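PDB 4Q38: acyltransferase, which transfers long aliphatic acyl chains from acyl-coenzyme A to the glucosamine of teicoplanin-type glycopeptide antibiotics. Local coordinates for residues G159-I164 and Q177-Y182; R61-P66 and V129-V134. One frame throughout, in Å; residues are numbered along the deposited sequence.

Interaction 1 of 2, residues G159-I164 and Q177-Y182; sequences GELVAI and QWWTTY. With TEC (2-amino-6-O-decanoyl-2-deoxy-beta-D-glucopyranose), chain E.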
ATOM      1  N   GLY A 159      -7.345   5.513   3.942  1.00 23.95           N
ATOM      2  CA  GLY A 159      -8.608   5.089   4.552  1.00 24.05           C
ATOM      3  C   GLY A 159      -8.912   3.622   4.315  1.00 23.72           C
ATOM      4  O   GLY A 159      -9.335   2.914   5.221  1.00 24.34           O
ATOM      5  N   GLU A 160      -8.691   3.165   3.087  1.00 24.55           N
ATOM      6  CA  GLU A 160      -8.893   1.762   2.716  1.00 23.59           C
ATOM      7  C   GLU A 160      -8.030   0.848   3.584  1.00 23.46           C
ATOM      8  O   GLU A 160      -8.493  -0.169   4.090  1.00 24.12           O
ATOM      9  CB  GLU A 160      -8.545   1.580   1.229  1.00 24.54           C
ATOM     10  CG  GLU A 160      -8.554   0.132   0.727  1.00 24.44           C
ATOM     11  CD  GLU A 160      -8.122   0.010  -0.727  1.00 24.87           C
ATOM     12  OE1 GLU A 160      -8.648   0.767  -1.562  1.00 26.20           O
ATOM     13  OE2 GLU A 160      -7.263  -0.853  -1.044  1.00 25.26           O
ATOM     14  N   LEU A 161      -6.770   1.230   3.765  1.00 22.59           N
ATOM     15  CA  LEU A 161      -5.817   0.389   4.496  1.00 22.65           C
ATOM     16  C   LEU A 161      -6.118   0.401   5.992  1.00 23.46           C
ATOM     17  O   LEU A 161      -5.951  -0.609   6.667  1.00 23.23           O
ATOM     18  CB  LEU A 161      -4.382   0.843   4.218  1.00 22.31           C
ATOM     19  CG  LEU A 161      -3.908   0.713   2.754  1.00 22.48           C
ATOM     20  CD1 LEU A 161      -2.666   1.564   2.521  1.00 21.48           C
ATOM     21  CD2 LEU A 161      -3.631  -0.747   2.382  1.00 22.57           C
ATOM     22  N   VAL A 162      -6.577   1.544   6.502  1.00 24.54           N
ATOM     23  CA  VAL A 162      -7.072   1.608   7.877  1.00 24.77           C
ATOM     24  C   VAL A 162      -8.275   0.648   8.050  1.00 26.36           C
ATOM     25  O   VAL A 162      -8.288  -0.181   8.965  1.00 24.36           O
ATOM     26  CB  VAL A 162      -7.421   3.057   8.275  1.00 24.30           C
ATOM     27  CG1 VAL A 162      -8.046   3.101   9.662  1.00 25.48           C
ATOM     28  CG2 VAL A 162      -6.164   3.915   8.246  1.00 23.95           C
ATOM     29  N   ALA A 163      -9.260   0.749   7.155  1.00 26.75           N
ATOM     30  CA  ALA A 163     -10.445  -0.136   7.184  1.00 27.99           C
ATOM     31  C   ALA A 163     -10.064  -1.613   7.113  1.00 28.19           C
ATOM     32  O   ALA A 163     -10.617  -2.440   7.848  1.00 28.69           O
ATOM     33  CB  ALA A 163     -11.412   0.214   6.063  1.00 28.86           C
ATOM     34  N   ILE A 164      -9.108  -1.933   6.241  1.00 27.01           N
ATOM     35  CA  ILE A 164      -8.579  -3.296   6.118  1.00 26.77           C
ATOM     36  C   ILE A 164      -7.990  -3.794   7.433  1.00 26.89           C
ATOM     37  O   ILE A 164      -8.229  -4.932   7.823  1.00 26.11           O
ATOM     38  CB  ILE A 164      -7.535  -3.401   4.978  1.00 26.81           C
ATOM     39  CG1 ILE A 164      -8.244  -3.430   3.606  1.00 26.75           C
ATOM     40  CG2 ILE A 164      -6.621  -4.612   5.166  1.00 26.71           C
ATOM     41  CD1 ILE A 164      -7.331  -3.054   2.449  1.00 28.06           C
ATOM     42  N   GLN A 177       2.392   0.076   6.133  1.00 25.52           N
ATOM     43  CA  GLN A 177       3.275   1.233   5.980  1.00 26.27           C
ATOM     44  C   GLN A 177       4.331   1.106   4.873  1.00 25.41           C
ATOM     45  O   GLN A 177       4.776   2.120   4.352  1.00 24.57           O
ATOM     46  CB  GLN A 177       3.952   1.625   7.307  1.00 25.70           C
ATOM     47  CG  GLN A 177       4.904   0.588   7.897  1.00 26.53           C
ATOM     48  CD  GLN A 177       4.199  -0.484   8.706  1.00 26.18           C
ATOM     49  OE1 GLN A 177       2.972  -0.569   8.715  1.00 26.40           O
ATOM     50  NE2 GLN A 177       4.973  -1.301   9.399  1.00 27.10           N
ATOM     51  N   TRP A 178       4.739  -0.120   4.536  1.00 25.41           N
ATOM     52  CA  TRP A 178       5.682  -0.300   3.425  1.00 26.09           C
ATOM     53  C   TRP A 178       5.056   0.192   2.145  1.00 24.52           C
ATOM     54  O   TRP A 178       5.715   0.837   1.334  1.00 25.00           O
ATOM     55  CB  TRP A 178       6.156  -1.752   3.297  1.00 27.25           C
ATOM     56  CG  TRP A 178       5.143  -2.699   2.707  1.00 29.10           C
ATOM     57  CD1 TRP A 178       4.227  -3.507   3.385  1.00 30.11           C
ATOM     58  CD2 TRP A 178       4.901  -2.963   1.277  1.00 29.75           C
ATOM     59  NE1 TRP A 178       3.465  -4.235   2.495  1.00 31.93           N
ATOM     60  CE2 TRP A 178       3.824  -3.958   1.218  1.00 31.44           C
ATOM     61  CE3 TRP A 178       5.461  -2.496   0.084  1.00 32.59           C
ATOM     62  CZ2 TRP A 178       3.336  -4.442   0.010  1.00 33.17           C
ATOM     63  CZ3 TRP A 178       4.967  -2.997  -1.130  1.00 33.25           C
ATOM     64  CH2 TRP A 178       3.926  -3.944  -1.163  1.00 33.37           C
ATOM     65  N   TRP A 179       3.764  -0.087   1.982  1.00 23.44           N
ATOM     66  CA  TRP A 179       3.027   0.283   0.772  1.00 23.36           C
ATOM     67  C   TRP A 179       2.733   1.759   0.701  1.00 22.68           C
ATOM     68  O   TRP A 179       2.863   2.363  -0.368  1.00 20.77           O
ATOM     69  CB  TRP A 179       1.761  -0.558   0.636  1.00 22.38           C
ATOM     70  CG  TRP A 179       0.941  -0.264  -0.591  1.00 22.89           C
ATOM     71  CD1 TRP A 179      -0.398   0.116  -0.647  1.00 23.25           C
ATOM     72  CD2 TRP A 179       1.379  -0.322  -1.989  1.00 23.43           C
ATOM     73  NE1 TRP A 179      -0.803   0.299  -1.941  1.00 23.46           N
ATOM     74  CE2 TRP A 179       0.211   0.051  -2.798  1.00 23.88           C
ATOM     75  CE3 TRP A 179       2.581  -0.628  -2.631  1.00 24.75           C
ATOM     76  CZ2 TRP A 179       0.261   0.104  -4.190  1.00 24.18           C
ATOM     77  CZ3 TRP A 179       2.620  -0.566  -4.037  1.00 25.98           C
ATOM     78  CH2 TRP A 179       1.485  -0.209  -4.792  1.00 24.44           C
ATOM     79  N   THR A 180       2.357   2.368   1.826  1.00 22.12           N
ATOM     80  CA  THR A 180       2.106   3.822   1.821  1.00 22.52           C
ATOM     81  C   THR A 180       3.363   4.668   1.565  1.00 22.27           C
ATOM     82  O   THR A 180       3.228   5.846   1.267  1.00 21.86           O
ATOM     83  CB  THR A 180       1.366   4.334   3.083  1.00 22.63           C
ATOM     84  OG1 THR A 180       2.041   3.865   4.241  1.00 23.00           O
ATOM     85  CG2 THR A 180      -0.097   3.832   3.113  1.00 22.95           C
ATOM     86  N   THR A 181       4.567   4.082   1.636  1.00 22.75           N
ATOM     87  CA  THR A 181       5.770   4.835   1.240  1.00 22.44           C
ATOM     88  C   THR A 181       5.716   5.209  -0.236  1.00 22.78           C
ATOM     89  O   THR A 181       6.348   6.175  -0.644  1.00 22.18           O
ATOM     90  CB  THR A 181       7.129   4.101   1.487  1.00 22.82           C
ATOM     91  OG1 THR A 181       7.239   2.940   0.649  1.00 24.22           O
ATOM     92  CG2 THR A 181       7.324   3.712   2.950  1.00 22.94           C
ATOM     93  N   TYR A 182       4.983   4.427  -1.034  1.00 22.35           N
ATOM     94  CA  TYR A 182       4.813   4.745  -2.456  1.00 22.93           C
ATOM     95  C   TYR A 182       3.981   6.014  -2.618  1.00 22.29           C
ATOM     96  O   TYR A 182       4.380   6.938  -3.336  1.00 21.54           O
ATOM     97  CB  TYR A 182       4.151   3.592  -3.214  1.00 23.31           C
ATOM     98  CG  TYR A 182       5.064   2.427  -3.546  1.00 24.93           C
ATOM     99  CD1 TYR A 182       5.480   1.530  -2.555  1.00 24.92           C
ATOM    100  CD2 TYR A 182       5.482   2.192  -4.865  1.00 26.80           C
ATOM    101  CE1 TYR A 182       6.307   0.451  -2.863  1.00 27.33           C
ATOM    102  CE2 TYR A 182       6.305   1.113  -5.179  1.00 28.07           C
ATOM    103  CZ  TYR A 182       6.714   0.251  -4.173  1.00 28.89           C
ATOM    104  OH  TYR A 182       7.523  -0.820  -4.474  1.00 31.51           O
TER
HETATM  105  CAV TEC E 404      -6.619  -8.945 -14.746  1.00 38.94           C
HETATM  106  CAU TEC E 404      -6.534  -7.478 -14.389  1.00 40.19           C
HETATM  107  CAT TEC E 404      -5.126  -6.945 -14.437  1.00 40.56           C
HETATM  108  CAS TEC E 404      -4.147  -7.886 -13.791  1.00 38.15           C
HETATM  109  CAR TEC E 404      -2.944  -7.116 -13.334  1.00 36.83           C
HETATM  110  CAQ TEC E 404      -2.994  -7.053 -11.851  1.00 36.37           C
HETATM  111  CAP TEC E 404      -1.840  -6.330 -11.249  1.00 34.63           C
HETATM  112  CAO TEC E 404      -2.250  -5.989  -9.857  1.00 35.20           C
HETATM  113  CAN TEC E 404      -1.083  -5.883  -8.959  1.00 36.41           C
HETATM  114  CAM TEC E 404      -1.458  -5.278  -7.631  1.00 40.59           C
HETATM  115  OAW TEC E 404      -2.566  -4.843  -7.429  1.00 37.84           O
HETATM  116  O6  TEC E 404      -0.498  -5.401  -6.698  1.00 45.70           O
HETATM  117  C6  TEC E 404      -0.072  -4.282  -5.947  1.00 47.37           C
HETATM  118  C5  TEC E 404      -0.397  -4.432  -4.440  1.00 53.25           C
HETATM  119  O5  TEC E 404       0.704  -4.155  -3.626  1.00 55.40           O
HETATM  120  C1  TEC E 404       0.255  -4.792  -2.398  0.50 56.48           C
HETATM  121  O1  TEC E 404       1.138  -5.316  -1.598  0.50 57.27           O
HETATM  122  C2  TEC E 404      -0.597  -3.792  -1.666  1.00 57.97           C
HETATM  123  N2  TEC E 404      -1.047  -4.409  -0.429  1.00 60.57           N
HETATM  124  C3  TEC E 404      -1.739  -3.686  -2.563  1.00 55.68           C
HETATM  125  O3  TEC E 404      -2.277  -2.585  -2.065  1.00 60.90           O
HETATM  126  C4  TEC E 404      -1.415  -3.449  -4.014  1.00 52.63           C
HETATM  127  O4  TEC E 404      -2.476  -3.717  -4.715  1.00 46.82           O
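Part of the wall of the sugar pocket, W178 and W179, sits on helix 177-184, and L161 of helix 157-169 packs behind it against W179 and T180; both tryptophans meet the decanoylated glucosamine TEC. At closest approach the backbones are 9.0 Å apart, L161 CA to T180 CA, and L161 bridges that gap. Its CG lies anti to the carbonyl carbon (chi1 -64°), which carries CD1 across to both partners. L161 CD1 is 3.5 Å from T180 CG2, tighter than a usual carbon-carbon contact, as the two side chains run alongside with their ends pointing opposite ways. The same methyl reaches W179 CD1 at 4.2 Å, near the plane of the indole and at its edge, leucine and tryptophan crossing at about a right angle.

While L161 meets the indole at its edge, the sugar lies over one face. TEC O3 is 3.2 Å above the ring plane, nearer the ring's border than its middle, and W179 NE1 to TEC O3 is also 3.2 Å; O3 therefore sits almost directly over NE1, a poor direction for the in-plane N-H. TEC C4 is 3.9 Å from W179 CZ2, so the pyranose extends across the indole. W178 turns its rim to the same sugar, but the 2.9 Å from CZ2 to TEC O1 is unusually short for carbon and oxygen and its exact value is doubtful. Within the helix, T181 OG1 donates to W178 O at 2.7 Å (152° at the carbonyl oxygen), and W179 CZ3 lies over the centre of the Y182 ring.

The chemistry is divided: between the helices the contact is apolar, and tight only at the L161-T180 methyl pair, whereas the two indoles meet the decanoylated sugar by a face and an edge, and V212 N supplies a hydrogen bond to TEC.

Interaction 2 of 2, residues R61-P66 and V129-V134; sequences RRLEVP and VFLATV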
ATOM      1  N   ARG A  61     -10.907  12.752   6.962  1.00 32.37           N
ATOM      2  CA  ARG A  61     -12.106  12.568   6.158  1.00 34.64           C
ATOM      3  C   ARG A  61     -11.773  12.711   4.670  1.00 33.62           C
ATOM      4  O   ARG A  61     -12.285  11.967   3.842  1.00 33.48           O
ATOM      5  CB  ARG A  61     -13.193  13.563   6.593  1.00 38.22           C
ATOM      6  CG  ARG A  61     -14.547  13.405   5.907  1.00 42.46           C
ATOM      7  CD  ARG A  61     -15.716  13.822   6.807  1.00 45.68           C
ATOM      8  NE  ARG A  61     -15.463  15.054   7.562  1.00 49.75           N
ATOM      9  CZ  ARG A  61     -15.298  15.125   8.885  1.00 49.80           C
ATOM     10  NH1 ARG A  61     -15.373  14.037   9.644  1.00 52.65           N
ATOM     11  NH2 ARG A  61     -15.062  16.298   9.453  1.00 51.44           N
ATOM     12  N   ARG A  62     -10.902  13.662   4.345  1.00 32.35           N
ATOM     13  CA  ARG A  62     -10.421  13.837   2.977  1.00 33.87           C
ATOM     14  C   ARG A  62      -9.685  12.578   2.480  1.00 31.68           C
ATOM     15  O   ARG A  62      -9.757  12.226   1.301  1.00 31.86           O
ATOM     16  CB  ARG A  62      -9.520  15.072   2.884  1.00 35.93           C
ATOM     17  CG  ARG A  62      -9.294  15.553   1.463  1.00 39.46           C
ATOM     18  CD  ARG A  62      -8.955  17.029   1.410  1.00 41.66           C
ATOM     19  NE  ARG A  62      -9.246  17.553   0.078  1.00 45.95           N
ATOM     20  CZ  ARG A  62      -9.030  18.806  -0.309  1.00 47.49           C
ATOM     21  NH1 ARG A  62      -8.509  19.690   0.535  1.00 50.89           N
ATOM     22  NH2 ARG A  62      -9.337  19.174  -1.548  1.00 49.08           N
ATOM     23  N   LEU A  63      -9.020  11.895   3.404  1.00 29.93           N
ATOM     24  CA  LEU A  63      -8.307  10.652   3.107  1.00 27.82           C
ATOM     25  C   LEU A  63      -9.204   9.409   3.248  1.00 26.87           C
ATOM     26  O   LEU A  63      -8.724   8.280   3.222  1.00 26.17           O
ATOM     27  CB  LEU A  63      -7.061  10.560   3.993  1.00 27.20           C
ATOM     28  CG  LEU A  63      -6.060  11.718   3.854  1.00 26.62           C
ATOM     29  CD1 LEU A  63      -5.109  11.761   5.042  1.00 25.11           C
ATOM     30  CD2 LEU A  63      -5.280  11.599   2.554  1.00 25.46           C
ATOM     31  N   GLU A  64     -10.513   9.633   3.396  1.00 27.68           N
ATOM     32  CA  GLU A  64     -11.521   8.554   3.473  1.00 27.73           C
ATOM     33  C   GLU A  64     -11.284   7.521   4.588  1.00 26.32           C
ATOM     34  O   GLU A  64     -11.668   6.358   4.474  1.00 26.06           O
ATOM     35  CB  GLU A  64     -11.700   7.862   2.110  1.00 29.25           C
ATOM     36  CG  GLU A  64     -12.152   8.814   1.009  1.00 30.45           C
ATOM     37  CD  GLU A  64     -12.390   8.141  -0.330  1.00 33.19           C
ATOM     38  OE1 GLU A  64     -12.232   6.902  -0.449  1.00 32.78           O
ATOM     39  OE2 GLU A  64     -12.740   8.873  -1.279  1.00 36.17           O
ATOM     40  N   VAL A  65     -10.656   7.955   5.668  1.00 25.76           N
ATOM     41  CA  VAL A  65     -10.552   7.131   6.873  1.00 26.64           C
ATOM     42  C   VAL A  65     -11.955   7.030   7.504  1.00 27.62           C
ATOM     43  O   VAL A  65     -12.620   8.043   7.654  1.00 27.56           O
ATOM     44  CB  VAL A  65      -9.527   7.738   7.841  1.00 26.04           C
ATOM     45  CG1 VAL A  65      -9.478   6.965   9.154  1.00 25.16           C
ATOM     46  CG2 VAL A  65      -8.142   7.773   7.178  1.00 26.26           C
ATOM     47  N   PRO A  66     -12.429   5.806   7.831  1.00 28.91           N
ATOM     48  CA  PRO A  66     -13.784   5.729   8.399  1.00 29.86           C
ATOM     49  C   PRO A  66     -13.903   6.555   9.688  1.00 31.95           C
ATOM     50  O   PRO A  66     -12.919   6.700  10.426  1.00 30.14           O
ATOM     51  CB  PRO A  66     -13.964   4.235   8.682  1.00 30.56           C
ATOM     52  CG  PRO A  66     -13.040   3.559   7.705  1.00 29.84           C
ATOM     53  CD  PRO A  66     -11.839   4.468   7.642  1.00 28.92           C
ATOM     54  N   VAL A 129       2.530   8.994  10.941  1.00 23.96           N
ATOM     55  CA  VAL A 129       3.562   9.170   9.914  1.00 23.84           C
ATOM     56  C   VAL A 129       2.937   9.712   8.635  1.00 24.15           C
ATOM     57  O   VAL A 129       3.433  10.697   8.079  1.00 23.33           O
ATOM     58  CB  VAL A 129       4.320   7.865   9.588  1.00 24.83           C
ATOM     59  CG1 VAL A 129       5.303   8.099   8.439  1.00 24.33           C
ATOM     60  CG2 VAL A 129       5.087   7.365  10.798  1.00 24.58           C
ATOM     61  N   PHE A 130       1.846   9.081   8.186  1.00 23.24           N
ATOM     62  CA  PHE A 130       1.192   9.477   6.942  1.00 23.92           C
ATOM     63  C   PHE A 130       0.694  10.928   7.047  1.00 25.04           C
ATOM     64  O   PHE A 130       0.982  11.747   6.174  1.00 24.72           O
ATOM     65  CB  PHE A 130       0.027   8.521   6.619  1.00 23.13           C
ATOM     66  CG  PHE A 130      -0.489   8.612   5.198  1.00 23.60           C
ATOM     67  CD1 PHE A 130      -1.281   9.687   4.782  1.00 23.32           C
ATOM     68  CD2 PHE A 130      -0.221   7.590   4.285  1.00 22.51           C
ATOM     69  CE1 PHE A 130      -1.769   9.753   3.479  1.00 24.75           C
ATOM     70  CE2 PHE A 130      -0.701   7.652   2.983  1.00 22.79           C
ATOM     71  CZ  PHE A 130      -1.483   8.728   2.580  1.00 23.52           C
ATOM     72  N   LEU A 131      -0.035  11.234   8.126  1.00 26.16           N
ATOM     73  CA  LEU A 131      -0.561  12.591   8.358  1.00 26.23           C
ATOM     74  C   LEU A 131       0.549  13.649   8.382  1.00 25.74           C
ATOM     75  O   LEU A 131       0.398  14.733   7.823  1.00 26.59           O
ATOM     76  CB  LEU A 131      -1.352  12.651   9.678  1.00 26.20           C
ATOM     77  CG  LEU A 131      -2.631  11.811   9.763  1.00 26.91           C
ATOM     78  CD1 LEU A 131      -3.282  11.893  11.136  1.00 27.13           C
ATOM     79  CD2 LEU A 131      -3.620  12.202   8.673  1.00 26.23           C
ATOM     80  N   ALA A 132       1.655  13.328   9.039  1.00 26.11           N
ATOM     81  CA  ALA A 132       2.765  14.263   9.164  1.00 26.90           C
ATOM     82  C   ALA A 132       3.454  14.498   7.816  1.00 28.42           C
ATOM     83  O   ALA A 132       4.125  15.517   7.622  1.00 27.87           O
ATOM     84  CB  ALA A 132       3.760  13.757  10.190  1.00 26.48           C
ATOM     85  N   THR A 133       3.269  13.558   6.889  1.00 26.98           N
ATOM     86  CA  THR A 133       3.990  13.569   5.612  1.00 26.25           C
ATOM     87  C   THR A 133       3.125  14.115   4.475  1.00 26.52           C
ATOM     88  O   THR A 133       3.637  14.421   3.395  1.00 27.02           O
ATOM     89  CB  THR A 133       4.536  12.157   5.289  1.00 25.89           C
ATOM     90  OG1 THR A 133       5.248  11.659   6.428  1.00 25.44           O
ATOM     91  CG2 THR A 133       5.468  12.160   4.074  1.00 25.50           C
ATOM     92  N   VAL A 134       1.825  14.270   4.724  1.00 25.59           N
ATOM     93  CA  VAL A 134       0.910  14.798   3.714  1.00 25.28           C
ATOM     94  C   VAL A 134       1.377  16.153   3.136  1.00 28.16           C
ATOM     95  O   VAL A 134       1.380  16.316   1.906  1.00 26.23           O
ATOM     96  CB  VAL A 134      -0.558  14.870   4.216  1.00 25.44           C
ATOM     97  CG1 VAL A 134      -1.416  15.750   3.315  1.00 25.05           C
ATOM     98  CG2 VAL A 134      -1.161  13.475   4.323  1.00 24.12           C
TER
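L63 and L131 mark the closest backbone approach, 9.6 Å between their CA atoms, where the chain leaving helix 53-62 passes helix 125-143. L63 is the first residue to drop out of helical conformation, and the helix ends in a Schellman motif: E64, with positive phi (57°), is its C-prime residue, E64 N bonds R61 O at 3.0 Å, and V65 N reaches back five residues to close the turn.

From this turn L63 alone crosses to the other helix, and its side chain starts out toward that helix. L63 CD1 makes the nearest contact, 3.9 Å to L131 CD2, although L131 sets out neither toward nor away from the turn and only its end comes near. F130, with CG anti to the backbone N (chi1 -165°), brings its ring forward so that CE1 lies 4.1 Å from L63 CD2 and 4.2 Å from L63 CD1; both leucine methyls thus bear on one ring carbon. A looser touch, L63 CD1 to V134 CG2 at 4.4 Å, adds the residue one turn beyond F130. W152 and L155 of helix 148-155 and L158 of helix 157-169 also touch L63, so the leucine is packed among three helices.

T133 serves a different side of helix 125-143: its OG1 donates to V129 O at 2.6 Å and also hydrogen-bonds H94 ND1, which satisfies a buried hydroxyl.

All carbon, at ordinary van der Waals separations, the contact implies cohesion by burial of branched and aromatic groups, with L63 standing at the end of helix 53-62, where the Schellman turn closes it, and facing the packing between the helices.

Overall arrangement
Both contacts are buried, their centres 10 Å apart within the helical N-terminal domain, and they touch at several points. T180 CB of interaction 1 lies 3.8 Å from F130 CD2 of interaction 2, and G159 CA is 3.8 Å from V65 CG2, so helix 157-169 packs on the 61-66 turn while helix 125-143 packs on helix 177-184. L63 and F130 of interaction 2 also touch L158 of helix 157-169, the helix that carries L161. Interaction 1 lies nearer the chain centre and has a ligand-facing side, where aromatic rings meet sugar oxygens. Interaction 2, with the F130 side chain about 12 Å from TEC, is hydrocarbon packing away from the annotated sites.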